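Local coordinates for FAD-binding oxidoreductase (Gulosibacter chungangensis, PDB 7PBG), which oxidises 4-ethylphenol and related 4-alkylphenols, a dehydrogenation that probably yields 4-vinylphenol, using a covalently bound FAD, at residues I79-S85 against T102-G108; F3-P7 against D51-S56; D311-I315 against R363-L367. One frame throughout, in Å; residues are numbered along the deposited sequence.

Contact 1: I79-S85 against T102-G108; sequences IPLHAFS and TVLLHLG. With FAD (flavin-adenine dinucleotide), chain C.
Parallel strand pairing that delivers a cofactor-binding loop is well illustrated by strands 81-84 and 103-106 of the PCMH-type FAD-binding domain, which run in the same direction at 18° with their axes 4.6 Å apart. The register sets L81, H82, A83 and F84 opposite V103, L104, L105 and H106. I79 leads in, its CG2 3.6 Å from V103 CG2. P80 O starts the ladder by accepting from V103 N (3.0 Å). L81, in the m,t rotamer, lays CD2 3.8 Å from L105 CD1, on the face that helix 64-77 covers. Helix 64-77 lies in the beta-alpha-beta crossover from strand 57-59 to strand 81-84, with strand 103-106 between them. H82 N donates to V103 O (3.0 Å), H82 O accepts from L105 N (2.7 Å), and the ring puts CE1 3.1 Å from FAD O3B. A83 CB lies 4.0 Å from both L105 CB and L107 CD1. F84 repeats the backbone pattern, with N to L105 O and O from L107 N, both 3.1 Å. Its p rotamer brings CE1 to 3.5 Å from H106 CB, the two rings being near parallel but barely overlapping; H106 ND1 is held by Y41. S85 leaves the strand, its O taking a weak bond from G108 N (2.9 Å). S85 OG donates to FAD N7A (2.7 Å), while S85 N makes a weak bond to FAD O2A (2.9 Å). The chemistry thus divides: L81, A83, V103 and L105 make one face apolar, while H82 and S85 meet the ribose, adenine and a phosphate.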
loop_
_atom_site.group_PDB
_atom_site.type_symbol
_atom_site.label_atom_id
_atom_site.label_comp_id
_atom_site.label_asym_id
_atom_site.label_seq_id
_atom_site.Cartn_x
_atom_site.Cartn_y
_atom_site.Cartn_z
ATOM N N ILE A 79 33.121 0.551 4.032
ATOM C CA ILE A 79 33.007 -0.472 2.969
ATOM C C ILE A 79 31.550 -0.614 2.569
ATOM O O ILE A 79 30.732 -0.897 3.442
ATOM C CB ILE A 79 33.645 -1.789 3.432
ATOM C CG1 ILE A 79 35.175 -1.624 3.524
ATOM C CG2 ILE A 79 33.209 -2.911 2.513
ATOM C CD1 ILE A 79 35.873 -2.815 4.117
ATOM N N PRO A 80 31.213 -0.360 1.282
ATOM C CA PRO A 80 29.850 -0.545 0.786
ATOM C C PRO A 80 29.417 -2.015 0.784
ATOM O O PRO A 80 30.251 -2.941 0.590
ATOM C CB PRO A 80 29.870 0.083 -0.602
ATOM C CG PRO A 80 31.301 -0.042 -1.048
ATOM C CD PRO A 80 32.126 0.100 0.214
ATOM N N LEU A 81 28.124 -2.206 1.089
ATOM C CA LEU A 81 27.477 -3.535 1.204
ATOM C C LEU A 81 26.348 -3.587 0.172
ATOM O O LEU A 81 25.672 -2.569 -0.064
ATOM C CB LEU A 81 26.875 -3.715 2.606
ATOM C CG LEU A 81 27.821 -3.671 3.800
ATOM C CD1 LEU A 81 27.046 -3.869 5.092
ATOM C CD2 LEU A 81 28.920 -4.725 3.655
ATOM N N HIS A 82 26.095 -4.765 -0.360
ATOM C CA HIS A 82 24.873 -5.049 -1.163
ATOM C C HIS A 82 24.318 -6.320 -0.590
ATOM O O HIS A 82 25.027 -7.381 -0.637
ATOM C CB HIS A 82 25.169 -5.124 -2.663
ATOM C CG HIS A 82 23.993 -5.558 -3.477
ATOM N ND1 HIS A 82 22.702 -5.035 -3.249
ATOM C CD2 HIS A 82 23.906 -6.418 -4.515
ATOM C CE1 HIS A 82 21.886 -5.556 -4.133
ATOM N NE2 HIS A 82 22.600 -6.448 -4.919
ATOM N N ALA A 83 23.136 -6.208 0.003
ATOM C CA ALA A 83 22.425 -7.322 0.635
ATOM C C ALA A 83 21.265 -7.750 -0.272
ATOM O O ALA A 83 20.524 -6.902 -0.820
ATOM C CB ALA A 83 21.931 -6.886 1.976
ATOM N N PHE A 84 21.076 -9.040 -0.381
ATOM C CA PHE A 84 19.968 -9.589 -1.185
ATOM C C PHE A 84 19.590 -10.913 -0.569
ATOM O O PHE A 84 20.320 -11.466 0.257
ATOM C CB PHE A 84 20.395 -9.739 -2.653
ATOM C CG PHE A 84 21.735 -10.389 -2.883
ATOM C CD1 PHE A 84 21.904 -11.776 -2.876
ATOM C CD2 PHE A 84 22.860 -9.602 -3.033
ATOM C CE1 PHE A 84 23.160 -12.337 -3.046
ATOM C CE2 PHE A 84 24.111 -10.172 -3.192
ATOM C CZ PHE A 84 24.262 -11.532 -3.208
ATOM N N SER A 85 18.430 -11.374 -0.974
ATOM C CA SER A 85 17.816 -12.601 -0.448
ATOM C C SER A 85 18.301 -13.819 -1.220
ATOM O O SER A 85 18.951 -14.687 -0.599
ATOM C CB SER A 85 16.336 -12.437 -0.440
ATOM O OG SER A 85 15.981 -11.414 0.450
ATOM N N THR A 102 32.096 -3.812 -3.918
ATOM C CA THR A 102 31.082 -3.915 -2.847
ATOM C C THR A 102 31.213 -5.298 -2.235
ATOM O O THR A 102 31.453 -6.242 -2.989
ATOM C CB THR A 102 29.704 -3.568 -3.381
ATOM O OG1 THR A 102 29.777 -2.191 -3.775
ATOM C CG2 THR A 102 28.584 -3.781 -2.362
ATOM N N VAL A 103 31.079 -5.384 -0.917
ATOM C CA VAL A 103 30.993 -6.686 -0.212
ATOM C C VAL A 103 29.535 -7.142 -0.333
ATOM O O VAL A 103 28.647 -6.368 0.080
ATOM C CB VAL A 103 31.461 -6.557 1.238
ATOM C CG1 VAL A 103 31.127 -7.781 2.047
ATOM C CG2 VAL A 103 32.958 -6.248 1.314
ATOM N N LEU A 104 29.297 -8.353 -0.806
ATOM C CA LEU A 104 27.913 -8.864 -1.002
ATOM C C LEU A 104 27.476 -9.640 0.236
ATOM O O LEU A 104 28.320 -10.429 0.816
ATOM C CB LEU A 104 27.901 -9.730 -2.243
ATOM C CG LEU A 104 28.599 -9.123 -3.467
ATOM C CD1 LEU A 104 28.404 -10.032 -4.658
ATOM C CD2 LEU A 104 28.061 -7.745 -3.781
ATOM N N LEU A 105 26.224 -9.424 0.659
ATOM C CA LEU A 105 25.620 -10.227 1.744
ATOM C C LEU A 105 24.559 -11.104 1.088
ATOM O O LEU A 105 23.520 -10.594 0.786
ATOM C CB LEU A 105 24.988 -9.348 2.827
ATOM C CG LEU A 105 25.938 -8.731 3.840
ATOM C CD1 LEU A 105 27.133 -8.059 3.193
ATOM C CD2 LEU A 105 25.195 -7.792 4.785
ATOM N N HIS A 106 24.817 -12.399 0.933
ATOM C CA HIS A 106 23.780 -13.341 0.466
ATOM C C HIS A 106 23.067 -13.915 1.696
ATOM O O HIS A 106 23.488 -14.950 2.213
ATOM C CB HIS A 106 24.405 -14.369 -0.453
ATOM C CG HIS A 106 23.422 -15.346 -0.971
ATOM N ND1 HIS A 106 23.797 -16.538 -1.476
ATOM C CD2 HIS A 106 22.083 -15.323 -0.959
ATOM C CE1 HIS A 106 22.712 -17.228 -1.806
ATOM N NE2 HIS A 106 21.652 -16.497 -1.513
ATOM N N LEU A 107 21.991 -13.257 2.101
ATOM C CA LEU A 107 21.236 -13.608 3.307
ATOM C C LEU A 107 20.612 -14.985 3.157
ATOM O O LEU A 107 20.528 -15.681 4.154
ATOM C CB LEU A 107 20.183 -12.541 3.617
ATOM C CG LEU A 107 20.693 -11.431 4.540
ATOM C CD1 LEU A 107 21.584 -10.469 3.811
ATOM C CD2 LEU A 107 19.546 -10.727 5.237
ATOM N N GLY A 108 20.122 -15.305 1.956
ATOM C CA GLY A 108 19.266 -16.473 1.774
ATOM C C GLY A 108 20.053 -17.777 1.858
ATOM O O GLY A 108 19.415 -18.817 2.000
HETATM P PA FAD C . 16.923 -10.755 -4.894
HETATM O O1A FAD C . 17.918 -10.752 -6.009
HETATM O O2A FAD C . 17.264 -11.498 -3.625
HETATM O O5B FAD C . 16.626 -9.264 -4.509
HETATM C C5B FAD C . 16.405 -8.264 -5.493
HETATM C C4B FAD C . 16.831 -6.941 -4.905
HETATM O O4B FAD C . 15.990 -6.590 -3.768
HETATM C C3B FAD C . 18.259 -6.882 -4.342
HETATM O O3B FAD C . 19.216 -6.653 -5.373
HETATM C C2B FAD C . 18.147 -5.783 -3.273
HETATM O O2B FAD C . 18.231 -4.516 -3.897
HETATM C C1B FAD C . 16.759 -6.057 -2.703
HETATM N N9A FAD C . 16.731 -6.993 -1.610
HETATM C C8A FAD C . 16.416 -8.312 -1.695
HETATM N N7A FAD C . 16.453 -8.902 -0.536
HETATM C C5A FAD C . 16.875 -7.937 0.348
HETATM C C6A FAD C . 17.056 -7.950 1.734
HETATM N N6A FAD C . 16.921 -9.054 2.480
HETATM N N1A FAD C . 17.468 -6.798 2.310
HETATM C C2A FAD C . 17.602 -5.690 1.536
HETATM N N3A FAD C . 17.423 -5.557 0.228
HETATM C C4A FAD C . 17.055 -6.737 -0.312
HETATM N N1 FAD C . 10.069 -10.655 -11.879
HETATM C C2 FAD C . 8.841 -10.503 -11.417
HETATM O O2 FAD C . 8.611 -9.771 -10.420
HETATM N N3 FAD C . 7.804 -11.188 -11.935
HETATM C C4 FAD C . 7.931 -12.008 -13.020
HETATM O O4 FAD C . 6.952 -12.672 -13.412
HETATM C C4X FAD C . 9.191 -12.162 -13.569
HETATM N N5 FAD C . 9.308 -12.933 -14.617
HETATM C C5X FAD C . 10.573 -13.076 -15.133
HETATM C C6 FAD C . 10.731 -13.919 -16.243
HETATM C C7 FAD C . 11.972 -14.170 -16.795
HETATM C C7M FAD C . 12.090 -15.102 -17.983
HETATM C C8 FAD C . 13.103 -13.564 -16.208
HETATM C C8M FAD C . 14.471 -13.805 -16.772
HETATM C C9 FAD C . 12.957 -12.705 -15.138
HETATM C C9A FAD C . 11.701 -12.448 -14.558
HETATM N N10 FAD C . 11.526 -11.636 -13.442
HETATM C C10 FAD C . 10.258 -11.476 -12.901
HETATM C "C1'" FAD C . 12.674 -11.012 -12.734
HETATM C "C2'" FAD C . 13.259 -11.895 -11.621
HETATM O "O2'" FAD C . 13.377 -13.291 -12.060
HETATM C "C3'" FAD C . 12.434 -11.943 -10.318
HETATM O "O3'" FAD C . 11.982 -10.655 -9.981
HETATM C "C4'" FAD C . 13.152 -12.542 -9.101
HETATM O "O4'" FAD C . 12.190 -13.039 -8.158
HETATM C "C5'" FAD C . 14.046 -11.526 -8.442
HETATM O "O5'" FAD C . 15.189 -12.139 -7.830
HETATM P P FAD C . 15.173 -12.591 -6.299
HETATM O O1P FAD C . 16.261 -13.604 -6.101
HETATM O O2P FAD C . 13.766 -12.992 -5.992
HETATM O O3P FAD C . 15.519 -11.255 -5.492
#

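Contact 2: F3-P7 against D51-S56; sequences FRTLP and DEFKGS
A loop without regular structure can still be fixed precisely when a neighbouring segment reads its carbonyl groups, as F3-P7 does for D51-S56. D51 opens a type II beta turn closed by K54 N to D51 O (3.3 Å), with E52 at -56/131 and F53 at a positive phi of 67°. D51 also brings OD2 to 4.0 Å from T5 CG2. K54 packs CB 4.0 Å from T5 CG2, then its side chain leads off so that NZ meets G50 O. K54 O and G55 O each lie 3.2 Å from T5 OG1. G55 O is the firm acceptor here, bonded by R4 NH1 at 2.9 Å and 157°; the arginine turns back through p, t and m chi angles, and its guanidinium also forms salt bridges to E35 and D42. S56 CA lies 4.9 Å from T5 CA, and S56 CB packs against T5 O (3.3 Å). One water joins S56 O (2.7 Å) to R4 N (2.9 Å), linking the two backbones. The chain's first modelled residues are thereby laid beside the entry to strand 57-59, between helix 12-26, where F3 meets F15 edge-to-face, and helix 35-39, whose V38 and S39 touch R4.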
loop_
_atom_site.group_PDB
_atom_site.type_symbol
_atom_site.label_atom_id
_atom_site.label_comp_id
_atom_site.label_asym_id
_atom_site.label_seq_id
_atom_site.Cartn_x
_atom_site.Cartn_y
_atom_site.Cartn_z
ATOM N N PHE A 3 42.751 -9.517 -3.370
ATOM C CA PHE A 3 41.263 -9.245 -3.539
ATOM C C PHE A 3 40.950 -8.968 -5.013
ATOM O O PHE A 3 41.716 -8.291 -5.685
ATOM C CB PHE A 3 40.814 -8.074 -2.661
ATOM C CG PHE A 3 41.164 -8.291 -1.219
ATOM C CD1 PHE A 3 40.556 -9.306 -0.501
ATOM C CD2 PHE A 3 42.179 -7.560 -0.615
ATOM C CE1 PHE A 3 40.942 -9.567 0.805
ATOM C CE2 PHE A 3 42.553 -7.818 0.689
ATOM C CZ PHE A 3 41.936 -8.816 1.400
ATOM N N ARG A 4 39.831 -9.486 -5.519
ATOM C CA ARG A 4 39.520 -9.478 -6.968
ATOM C C ARG A 4 39.212 -8.034 -7.397
ATOM O O ARG A 4 39.520 -7.656 -8.520
ATOM C CB ARG A 4 38.373 -10.448 -7.263
ATOM C CG ARG A 4 37.023 -9.978 -6.742
ATOM C CD ARG A 4 35.992 -11.087 -6.823
ATOM N NE ARG A 4 35.766 -11.608 -8.151
ATOM C CZ ARG A 4 34.658 -11.421 -8.873
ATOM N NH1 ARG A 4 33.678 -10.646 -8.433
ATOM N NH2 ARG A 4 34.557 -11.963 -10.067
ATOM N N THR A 5 38.616 -7.268 -6.498
ATOM C CA THR A 5 38.185 -5.871 -6.695
ATOM C C THR A 5 38.233 -5.213 -5.312
ATOM O O THR A 5 38.203 -5.955 -4.278
ATOM C CB THR A 5 36.780 -5.750 -7.319
ATOM O OG1 THR A 5 35.850 -6.370 -6.436
ATOM C CG2 THR A 5 36.634 -6.354 -8.696
ATOM N N LEU A 6 38.346 -3.901 -5.274
ATOM C CA LEU A 6 38.233 -3.132 -4.022
ATOM C C LEU A 6 37.322 -1.949 -4.262
ATOM O O LEU A 6 37.330 -1.369 -5.339
ATOM C CB LEU A 6 39.586 -2.589 -3.559
ATOM C CG LEU A 6 40.556 -3.603 -2.966
ATOM C CD1 LEU A 6 41.854 -2.891 -2.619
ATOM C CD2 LEU A 6 39.978 -4.282 -1.751
ATOM N N PRO A 7 36.617 -1.522 -3.195
ATOM C CA PRO A 7 35.812 -0.315 -3.274
ATOM C C PRO A 7 36.760 0.891 -3.353
ATOM O O PRO A 7 37.743 0.937 -2.596
ATOM C CB PRO A 7 34.945 -0.357 -2.006
ATOM C CG PRO A 7 35.616 -1.333 -1.058
ATOM C CD PRO A 7 36.561 -2.183 -1.884
ATOM N N ASP A 51 35.232 -4.649 -14.935
ATOM C CA ASP A 51 35.046 -4.857 -13.480
ATOM C C ASP A 51 33.839 -4.051 -12.963
ATOM O O ASP A 51 33.646 -4.064 -11.738
ATOM C CB ASP A 51 36.357 -4.583 -12.749
ATOM C CG ASP A 51 37.243 -5.818 -12.741
ATOM O OD1 ASP A 51 36.789 -6.883 -13.233
ATOM O OD2 ASP A 51 38.365 -5.714 -12.233
ATOM N N GLU A 52 33.020 -3.467 -13.853
ATOM C CA GLU A 52 31.730 -2.833 -13.460
ATOM C C GLU A 52 30.855 -3.854 -12.728
ATOM O O GLU A 52 30.766 -5.025 -13.224
ATOM C CB GLU A 52 30.965 -2.285 -14.663
ATOM C CG GLU A 52 31.799 -1.356 -15.513
ATOM C CD GLU A 52 32.430 -1.989 -16.749
ATOM O OE1 GLU A 52 32.789 -3.200 -16.734
ATOM O OE2 GLU A 52 32.537 -1.277 -17.741
ATOM N N PHE A 53 30.311 -3.471 -11.568
ATOM C CA PHE A 53 29.273 -4.246 -10.852
ATOM C C PHE A 53 29.897 -5.560 -10.355
ATOM O O PHE A 53 29.160 -6.510 -10.133
ATOM C CB PHE A 53 28.069 -4.525 -11.759
ATOM C CG PHE A 53 27.568 -3.293 -12.492
ATOM C CD1 PHE A 53 27.149 -2.186 -11.779
ATOM C CD2 PHE A 53 27.568 -3.221 -13.873
ATOM C CE1 PHE A 53 26.717 -1.038 -12.429
ATOM C CE2 PHE A 53 27.156 -2.066 -14.528
ATOM C CZ PHE A 53 26.758 -0.963 -13.808
ATOM N N LYS A 54 31.206 -5.611 -10.147
ATOM C CA LYS A 54 31.848 -6.854 -9.623
ATOM C C LYS A 54 32.128 -6.684 -8.132
ATOM O O LYS A 54 33.010 -5.852 -7.760
ATOM C CB LYS A 54 33.099 -7.243 -10.424
ATOM C CG LYS A 54 32.856 -7.454 -11.914
ATOM C CD LYS A 54 32.503 -8.814 -12.310
ATOM C CE LYS A 54 32.289 -8.952 -13.807
ATOM N NZ LYS A 54 33.573 -9.114 -14.532
ATOM N N GLY A 55 31.504 -7.526 -7.295
ATOM C CA GLY A 55 31.728 -7.472 -5.843
ATOM C C GLY A 55 33.113 -8.003 -5.472
ATOM O O GLY A 55 33.736 -8.725 -6.300
ATOM N N SER A 56 33.567 -7.689 -4.261
ATOM C CA SER A 56 34.922 -7.999 -3.741
ATOM C C SER A 56 34.892 -9.284 -2.946
ATOM O O SER A 56 35.952 -9.936 -2.799
ATOM C CB SER A 56 35.433 -6.909 -2.870
ATOM O OG SER A 56 34.489 -6.612 -1.829
HETATM O O HOH W 1 38.366 -10.958 -3.451
#

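Contact 3: D311-I315 against R363-L367; sequences DELGI and RASEL
Where the end of one helix meets the start of another, side-chain conformation and bridging water can do the work of direct hydrogen bonds; D311-I315 and R363-L367, which share none, are a worked case. The first segment finishes helix 303-313, and G314, at phi 69° and psi 43°, turns the chain out of it. The second is the first turn of helix 363-375, marked by L367 N to R363 O (2.9 Å). L313 and A364 have the closest CA atoms, at 5.9 Å. L313 adopts the m,t rotamer, which swings CD2 over one face of the R363 guanidinium, 3.5 Å from NE. R363 reaches this place through chi angles m, t, m and 180°, so its apolar stem and flat head border the leucine while W294 also touches both residues. Its NH2 meets a water (2.9 Å) that donates to E312 OE2 (2.8 Å), an indirect link between the two charges. In the vanillyl-alcohol oxidase family, the cap domain, with its large antiparallel sheet, covers the isoalloxazine ring of the flavin, and these helices probably belong to its equivalent, since Y248 of strand 241-249 in the eight-stranded sheet touches I315 and A364. I315 takes p,t, with CG2 3.9 Å from A364 CB and CD1 4.3 Å from L367 CD1; L367 is m,t and rests on V288 of helix 281-288. The small side chain of A364 brings CB to 3.6 Å from L313 O. A second water bridges that carbonyl, donating to L313 O at 2.6 Å and accepting from A364 N at 2.9 Å.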
loop_
_atom_site.group_PDB
_atom_site.type_symbol
_atom_site.label_atom_id
_atom_site.label_comp_id
_atom_site.label_asym_id
_atom_site.label_seq_id
_atom_site.Cartn_x
_atom_site.Cartn_y
_atom_site.Cartn_z
ATOM N N ASP A 311 1.343 -21.046 -36.507
ATOM C CA ASP A 311 0.603 -22.130 -37.201
ATOM C C ASP A 311 0.987 -23.471 -36.597
ATOM O O ASP A 311 0.130 -24.301 -36.378
ATOM C CB ASP A 311 0.916 -22.159 -38.695
ATOM C CG ASP A 311 0.444 -20.916 -39.430
ATOM O OD1 ASP A 311 -0.432 -20.201 -38.865
ATOM O OD2 ASP A 311 0.908 -20.696 -40.578
ATOM N N GLU A 312 2.236 -23.646 -36.283
ATOM C CA GLU A 312 2.747 -24.978 -35.861
ATOM C C GLU A 312 2.488 -25.176 -34.371
ATOM O O GLU A 312 2.212 -26.271 -33.979
ATOM C CB GLU A 312 4.210 -25.113 -36.286
ATOM C CG GLU A 312 4.352 -25.142 -37.795
ATOM C CD GLU A 312 5.785 -25.209 -38.281
ATOM O OE1 GLU A 312 6.018 -24.784 -39.417
ATOM O OE2 GLU A 312 6.670 -25.604 -37.463
ATOM N N LEU A 313 2.652 -24.152 -33.543
ATOM C CA LEU A 313 2.286 -24.225 -32.101
ATOM C C LEU A 313 0.772 -24.206 -31.952
ATOM O O LEU A 313 0.283 -24.651 -30.911
ATOM C CB LEU A 313 2.918 -23.065 -31.361
ATOM C CG LEU A 313 4.437 -23.020 -31.373
ATOM C CD1 LEU A 313 4.937 -21.783 -30.680
ATOM C CD2 LEU A 313 4.977 -24.261 -30.648
ATOM N N GLY A 314 0.050 -23.721 -32.965
ATOM C CA GLY A 314 -1.416 -23.654 -32.880
ATOM C C GLY A 314 -1.856 -22.618 -31.854
ATOM O O GLY A 314 -2.825 -22.880 -31.143
ATOM N N ILE A 315 -1.217 -21.451 -31.844
ATOM C CA ILE A 315 -1.558 -20.355 -30.899
ATOM C C ILE A 315 -1.994 -19.102 -31.699
ATOM O O ILE A 315 -2.808 -19.241 -32.631
ATOM C CB ILE A 315 -0.418 -20.192 -29.871
ATOM C CG1 ILE A 315 0.939 -19.880 -30.499
ATOM C CG2 ILE A 315 -0.288 -21.477 -29.052
ATOM C CD1 ILE A 315 2.027 -19.706 -29.470
ATOM N N ARG A 363 2.146 -28.506 -27.586
ATOM C CA ARG A 363 2.907 -27.398 -26.983
ATOM C C ARG A 363 1.952 -26.278 -26.556
ATOM O O ARG A 363 2.236 -25.622 -25.512
ATOM C CB ARG A 363 4.021 -26.901 -27.895
ATOM C CG ARG A 363 5.156 -27.904 -28.005
ATOM C CD ARG A 363 6.089 -27.563 -29.138
ATOM N NE ARG A 363 5.499 -27.702 -30.485
ATOM C CZ ARG A 363 6.155 -27.445 -31.615
ATOM N NH1 ARG A 363 7.400 -26.987 -31.576
ATOM N NH2 ARG A 363 5.550 -27.597 -32.767
ATOM N N ALA A 364 0.844 -26.059 -27.262
ATOM C CA ALA A 364 -0.152 -25.055 -26.803
ATOM C C ALA A 364 -0.629 -25.472 -25.401
ATOM O O ALA A 364 -0.825 -24.619 -24.497
ATOM C CB ALA A 364 -1.334 -24.952 -27.750
ATOM N N SER A 365 -0.874 -26.769 -25.211
ATOM C CA SER A 365 -1.396 -27.259 -23.918
ATOM C C SER A 365 -0.345 -27.095 -22.812
ATOM O O SER A 365 -0.698 -26.812 -21.673
ATOM C CB SER A 365 -1.932 -28.646 -24.001
ATOM O OG SER A 365 -0.892 -29.604 -23.931
ATOM N N GLU A 366 0.928 -27.177 -23.164
ATOM C CA GLU A 366 2.033 -27.026 -22.207
ATOM C C GLU A 366 2.087 -25.570 -21.788
ATOM O O GLU A 366 2.291 -25.269 -20.575
ATOM C CB GLU A 366 3.308 -27.492 -22.897
ATOM C CG GLU A 366 4.537 -27.528 -22.013
ATOM C CD GLU A 366 5.827 -27.753 -22.784
ATOM O OE1 GLU A 366 5.719 -28.362 -23.926
ATOM O OE2 GLU A 366 6.939 -27.272 -22.295
ATOM N N LEU A 367 1.914 -24.688 -22.761
ATOM C CA LEU A 367 1.959 -23.230 -22.470
ATOM C C LEU A 367 0.810 -22.836 -21.568
ATOM O O LEU A 367 1.028 -22.163 -20.535
ATOM C CB LEU A 367 1.923 -22.477 -23.781
ATOM C CG LEU A 367 3.219 -22.523 -24.581
ATOM C CD1 LEU A 367 2.961 -22.048 -26.002
ATOM C CD2 LEU A 367 4.313 -21.694 -23.911
HETATM O O HOH W 2 6.985 -27.306 -35.307
HETATM O O HOH W 3 0.635 -27.017 -29.984
#

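In the fold
Contact 1 is wholly buried and regular, whereas contacts 2 and 3 are partly buried. Contacts 1 and 2 are neighbours, their centres 13 Å apart: P7 packs on P80, and S56 N probably bonds to T102 O (2.9 Å), so that the loop 51-56 runs into a strand alongside 103-106 in the same sheet. Contact 3 lies about 42 Å from contact 1, centre to centre, across the middle of the chain, where helix ends pack near a different, antiparallel sheet. Only contact 1 touches FAD. Chemistry follows place: backbone bonds dominate inside the sheet, arginine, threonine and carbonyl groups with one water hold contact 2, and contact 3 joins an apolar cluster to two water bridges.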